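Long-range contacts in DNA ligase (Alteromonas mediterranea, PDB 6GDR), which probably seals nicks in double-stranded DNA as a minimal Lig E-type ligase, working through an adenylated intermediate: residues Ala40-Thr45 against Ala68-Glu73; Pro58-Ala63 against Asn158-Val163. All blocks are in the same frame, centred on the assembly; numbering follows the deposited sequence.

Interaction 1. Residues Ala40-Thr45 against Ala68-Glu73. With AMP (adenosine monophosphate), chain G.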
# COMPACT_ATOMS: atom_id res chain seq x y z
N ALA D 40 -7.15 -0.53 -7.80
CA ALA D 40 -7.99 -0.32 -8.96
C ALA D 40 -9.43 -0.68 -8.62
O ALA D 40 -9.68 -1.70 -7.96
CB ALA D 40 -7.52 -1.16 -10.16
N ARG D 41 -10.36 0.15 -9.06
CA ARG D 41 -11.79 -0.10 -8.91
C ARG D 41 -12.35 -0.59 -10.24
O ARG D 41 -12.13 0.03 -11.28
CB ARG D 41 -12.52 1.15 -8.45
CG ARG D 41 -14.02 1.12 -8.71
CD ARG D 41 -14.75 2.14 -7.86
NE ARG D 41 -14.74 1.76 -6.45
CZ ARG D 41 -15.20 2.53 -5.46
NH1 ARG D 41 -15.70 3.73 -5.73
NH2 ARG D 41 -15.14 2.10 -4.21
N TRP D 42 -13.08 -1.70 -10.20
CA TRP D 42 -13.71 -2.27 -11.38
C TRP D 42 -15.13 -1.71 -11.50
O TRP D 42 -15.97 -1.96 -10.64
CB TRP D 42 -13.73 -3.79 -11.30
CG TRP D 42 -14.47 -4.45 -12.43
CD1 TRP D 42 -15.51 -5.33 -12.33
CD2 TRP D 42 -14.23 -4.27 -13.83
NE1 TRP D 42 -15.93 -5.71 -13.58
CE2 TRP D 42 -15.16 -5.08 -14.52
CE3 TRP D 42 -13.32 -3.51 -14.57
CZ2 TRP D 42 -15.21 -5.15 -15.91
CZ3 TRP D 42 -13.37 -3.58 -15.95
CH2 TRP D 42 -14.31 -4.39 -16.60
N ASP D 43 -15.37 -0.95 -12.56
CA ASP D 43 -16.66 -0.30 -12.79
C ASP D 43 -17.70 -1.24 -13.39
O ASP D 43 -18.84 -0.82 -13.59
CB ASP D 43 -16.47 0.90 -13.71
CG ASP D 43 -17.69 1.79 -13.78
OD1 ASP D 43 -18.59 1.64 -12.93
OD2 ASP D 43 -17.75 2.65 -14.68
N GLY D 44 -17.34 -2.50 -13.67
CA GLY D 44 -18.22 -3.37 -14.42
C GLY D 44 -17.94 -3.23 -15.90
O GLY D 44 -18.14 -4.17 -16.68
N THR D 45 -17.47 -2.05 -16.30
CA THR D 45 -17.05 -1.78 -17.66
C THR D 45 -15.61 -1.31 -17.77
O THR D 45 -15.02 -1.42 -18.85
CB THR D 45 -17.94 -0.70 -18.30
OG1 THR D 45 -19.32 -1.06 -18.15
CG2 THR D 45 -17.63 -0.54 -19.79
N ALA D 68 -20.36 -5.74 -11.72
CA ALA D 68 -20.54 -5.09 -10.42
C ALA D 68 -19.33 -4.22 -10.12
O ALA D 68 -18.34 -4.23 -10.86
CB ALA D 68 -20.75 -6.13 -9.31
N THR D 69 -19.43 -3.47 -9.03
CA THR D 69 -18.34 -2.60 -8.60
C THR D 69 -17.47 -3.34 -7.59
O THR D 69 -17.97 -3.85 -6.58
CB THR D 69 -18.89 -1.31 -7.98
OG1 THR D 69 -19.76 -0.67 -8.92
CG2 THR D 69 -17.75 -0.36 -7.63
N ILE D 70 -16.17 -3.41 -7.87
CA ILE D 70 -15.23 -4.18 -7.06
C ILE D 70 -13.94 -3.39 -6.92
O ILE D 70 -13.45 -2.79 -7.89
CB ILE D 70 -14.95 -5.57 -7.68
CG1 ILE D 70 -16.26 -6.36 -7.84
CG2 ILE D 70 -13.96 -6.35 -6.82
CD1 ILE D 70 -16.11 -7.64 -8.64
N ASP D 71 -13.38 -3.39 -5.71
CA ASP D 71 -12.08 -2.80 -5.44
C ASP D 71 -11.04 -3.91 -5.35
O ASP D 71 -11.28 -4.94 -4.70
CB ASP D 71 -12.09 -1.99 -4.14
CG ASP D 71 -12.81 -0.66 -4.29
OD1 ASP D 71 -12.80 -0.11 -5.41
OD2 ASP D 71 -13.36 -0.17 -3.28
N GLY D 72 -9.90 -3.71 -6.00
CA GLY D 72 -8.87 -4.73 -6.04
C GLY D 72 -7.49 -4.14 -6.18
O GLY D 72 -7.32 -2.93 -6.35
N GLU D 73 -6.50 -5.02 -6.10
CA GLU D 73 -5.09 -4.64 -6.19
C GLU D 73 -4.48 -5.34 -7.39
O GLU D 73 -4.30 -6.56 -7.39
CB GLU D 73 -4.35 -5.03 -4.91
CG GLU D 73 -3.00 -4.36 -4.75
CD GLU D 73 -3.12 -2.91 -4.33
OE1 GLU D 73 -4.22 -2.49 -3.93
OE2 GLU D 73 -2.10 -2.18 -4.41
P AMP G . -1.84 2.58 2.00
O1P AMP G . -1.12 1.41 1.36
O2P AMP G . -1.31 3.15 3.29
O5' AMP G . -3.38 2.15 2.23
C5' AMP G . -3.75 0.78 2.05
C4' AMP G . -3.85 0.46 0.56
O4' AMP G . -3.32 -0.84 0.31
C3' AMP G . -5.27 0.48 0.01
O3' AMP G . -5.42 1.59 -0.88
C2' AMP G . -5.44 -0.84 -0.72
O2' AMP G . -5.88 -0.64 -2.07
C1' AMP G . -4.07 -1.50 -0.71
N9 AMP G . -4.05 -2.97 -0.47
C8 AMP G . -3.10 -3.77 -0.98
N7 AMP G . -3.29 -5.06 -0.61
C5 AMP G . -4.40 -5.10 0.15
C6 AMP G . -5.15 -6.15 0.86
N6 AMP G . -4.75 -7.44 0.82
N1 AMP G . -6.25 -5.79 1.56
C2 AMP G . -6.66 -4.51 1.61
N3 AMP G . -6.02 -3.50 0.98
C4 AMP G . -4.90 -3.72 0.25
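Arg41 sets CG anti to its backbone N (chi1 160°), and Asp71, which leaves its strand on the same face of the sheet, sets CG beside its own N. A bend at chi3 (-69°) then swings Arg41 NE toward the carboxylate. Arg41 NE donates a hydrogen bond to Asp71 OD1 at 2.9 Å and Arg41 NH2 one to Asp71 OD2 at 3.0 Å, a side-on grip with one nitrogen to each oxygen. Both oxygens are met on their syn sides, and the two flat groups lie only 10° apart, so the pair of hydrogen bonds would restrain rotation of either group. Thr69 CG2 lies 3.9 Å from Arg41 NE, an apolar neighbour beside the salt bridge.

Beneath this pair runs an antiparallel ladder: Arg41 and Asp71 form a non-hydrogen-bonded pair between two hydrogen-bonded ones, Ala40 with Gly72 and Trp42 with Ile70. The ladder joins strands 38-42 and 70-75 of the nucleotidyltransferase domain, in the sheet beside the AMP pocket. Its shortest bond is the nearly straight one from Trp42 N to Ile70 O, 2.6 Å.

On the other face, Trp42 CB packs against Ile70 CB at 4.2 Å. The indole has Gly44 N over one face, toward the rim, while its NE1 is hydrogen-bonded to Pro66 O and its ring meets Trp65 edge-to-face. Further along strand 70-75, Glu73 reaches the nucleotide, its OE1 accepting a hydrogen bond from AMP O2' at 3.1 Å.

Interaction 2. Residues Pro58-Ala63 against Asn158-Val163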
# COMPACT_ATOMS: atom_id res chain seq x y z
N PRO D 58 -5.87 -4.27 -21.51
CA PRO D 58 -6.39 -4.97 -22.68
C PRO D 58 -7.80 -5.49 -22.43
O PRO D 58 -8.21 -5.73 -21.30
CB PRO D 58 -5.40 -6.12 -22.89
CG PRO D 58 -4.16 -5.68 -22.20
CD PRO D 58 -4.60 -4.86 -21.04
N ALA D 59 -8.55 -5.66 -23.52
CA ALA D 59 -9.93 -6.14 -23.41
C ALA D 59 -9.98 -7.55 -22.84
O ALA D 59 -10.86 -7.88 -22.05
CB ALA D 59 -10.62 -6.08 -24.77
N TRP D 60 -9.04 -8.41 -23.25
CA TRP D 60 -9.02 -9.78 -22.75
C TRP D 60 -8.77 -9.82 -21.24
O TRP D 60 -9.22 -10.75 -20.56
CB TRP D 60 -7.96 -10.60 -23.48
CG TRP D 60 -6.56 -10.10 -23.28
CD1 TRP D 60 -5.87 -9.26 -24.11
CD2 TRP D 60 -5.69 -10.39 -22.18
NE1 TRP D 60 -4.61 -9.02 -23.60
CE2 TRP D 60 -4.48 -9.70 -22.42
CE3 TRP D 60 -5.81 -11.17 -21.03
CZ2 TRP D 60 -3.40 -9.77 -21.53
CZ3 TRP D 60 -4.74 -11.24 -20.16
CH2 TRP D 60 -3.55 -10.54 -20.41
N PHE D 61 -8.06 -8.82 -20.71
CA PHE D 61 -7.78 -8.80 -19.28
C PHE D 61 -9.05 -8.70 -18.46
O PHE D 61 -9.10 -9.19 -17.32
CB PHE D 61 -6.84 -7.64 -18.96
CG PHE D 61 -6.26 -7.70 -17.57
CD1 PHE D 61 -5.10 -8.41 -17.33
CD2 PHE D 61 -6.87 -7.04 -16.52
CE1 PHE D 61 -4.56 -8.46 -16.06
CE2 PHE D 61 -6.34 -7.09 -15.25
CZ PHE D 61 -5.18 -7.80 -15.02
N THR D 62 -10.10 -8.07 -19.01
CA THR D 62 -11.36 -7.88 -18.31
C THR D 62 -12.50 -8.69 -18.92
O THR D 62 -13.65 -8.54 -18.49
CB THR D 62 -11.74 -6.40 -18.29
OG1 THR D 62 -12.04 -5.97 -19.63
CG2 THR D 62 -10.60 -5.56 -17.74
N ALA D 63 -12.21 -9.54 -19.90
CA ALA D 63 -13.25 -10.30 -20.57
C ALA D 63 -13.98 -11.20 -19.58
O ALA D 63 -13.35 -11.93 -18.81
CB ALA D 63 -12.65 -11.13 -21.70
N ASN D 158 -12.41 -16.05 -16.41
CA ASN D 158 -11.12 -15.40 -16.61
C ASN D 158 -10.24 -15.57 -15.37
O ASN D 158 -10.66 -15.18 -14.27
CB ASN D 158 -11.32 -13.92 -16.92
CG ASN D 158 -10.11 -13.29 -17.58
OD1 ASN D 158 -8.98 -13.72 -17.37
ND2 ASN D 158 -10.36 -12.27 -18.39
N PRO D 159 -9.03 -16.14 -15.49
CA PRO D 159 -8.18 -16.28 -14.30
C PRO D 159 -7.54 -14.98 -13.84
O PRO D 159 -6.94 -14.96 -12.75
CB PRO D 159 -7.11 -17.29 -14.76
CG PRO D 159 -7.02 -17.08 -16.22
CD PRO D 159 -8.41 -16.73 -16.68
N THR D 160 -7.63 -13.91 -14.63
CA THR D 160 -7.11 -12.62 -14.18
C THR D 160 -7.90 -12.09 -12.98
O THR D 160 -7.35 -11.34 -12.16
CB THR D 160 -7.15 -11.60 -15.32
OG1 THR D 160 -8.49 -11.47 -15.79
CG2 THR D 160 -6.24 -12.05 -16.46
N PHE D 161 -9.17 -12.46 -12.88
CA PHE D 161 -9.99 -12.08 -11.74
C PHE D 161 -9.72 -13.05 -10.59
O PHE D 161 -10.00 -14.25 -10.71
CB PHE D 161 -11.47 -12.08 -12.12
CG PHE D 161 -12.38 -11.59 -11.03
CD1 PHE D 161 -12.77 -10.26 -10.99
CD2 PHE D 161 -12.85 -12.46 -10.06
CE1 PHE D 161 -13.61 -9.81 -9.99
CE2 PHE D 161 -13.68 -12.00 -9.06
CZ PHE D 161 -14.07 -10.68 -9.02
N ALA D 162 -9.16 -12.54 -9.50
CA ALA D 162 -8.83 -13.34 -8.33
C ALA D 162 -9.40 -12.67 -7.09
O ALA D 162 -10.01 -11.60 -7.15
CB ALA D 162 -7.31 -13.53 -8.21
N VAL D 163 -9.19 -13.32 -5.94
CA VAL D 163 -9.68 -12.82 -4.66
C VAL D 163 -8.58 -13.01 -3.63
O VAL D 163 -8.03 -14.11 -3.50
CB VAL D 163 -10.97 -13.54 -4.21
CG1 VAL D 163 -11.50 -12.94 -2.92
CG2 VAL D 163 -12.03 -13.48 -5.31
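Asn158 and Thr160 point toward the segment 58-63 and meet carbonyl oxygens of Trp60, Phe61 and Ala63, in and just after the weakly bonded helix 59-62. Both acceptor oxygens of Asn158 lie near the plane of its amide. Its ND2 donates to Trp60 O at 2.9 Å, almost in line with that carbonyl, and to Ala63 O at 3.0 Å, where it lies in the carbonyl plane on a lone pair. One NH2 group thus bridges two carbonyls three residues apart, from a side chain whose CG stands anti to the backbone N (chi1 -161°).

Thr160 stands beside it with a polar and an apolar side. OG1 is 2.8 Å from Phe61 O and equally close to Asn158 OD1, and it also receives a hydrogen bond from Trp65 NE1. On the apolar side, CB rests over one face of the Phe61 ring, 4.2 Å from its centroid and 13° off the normal, a CH-pi contact. CG2 touches the same ring at CD1, 3.9 Å away, and meets Trp60 CZ3 as well, the Trp60 and Thr160 side chains crossing at about a right angle. Phe61 in turn packs edge-to-face with Trp125.

An alanine in place of Asn158 would probably leave the carbonyls of Trp60 and Ala63 without this shared donor and the backbone N of Thr160 without its side-chain acceptor, letting the turn shift against the helix.

That last bond, from Thr160 N to Asn158 OD1 at 3.1 Å, defines an Asx turn. It coincides with a type I beta turn from Asn158 to Phe161, which leads directly into strand 161-163 at one edge of the mixed sheet.

In the fold
Both interactions reach the same mixed five-stranded sheet of the ligase domain and lie on the same side of the chain's centre, their centres 11 Å apart. Interaction 1 is the buried one, a pairing of neighbouring strands made by backbone bonds and a salt bridge, with one end reaching the AMP pocket. Interaction 2 is partly buried and farther out: side chains of a turn bond to backbone carbonyls in and just after a short helix and pack on its aromatic rings, with no charged pair. Helix 59-62 and strand 70-75 are successive elements of the chain, and Ile70 packs on Phe161 and Trp42 on Thr62, so the two contacts pack directly against each other.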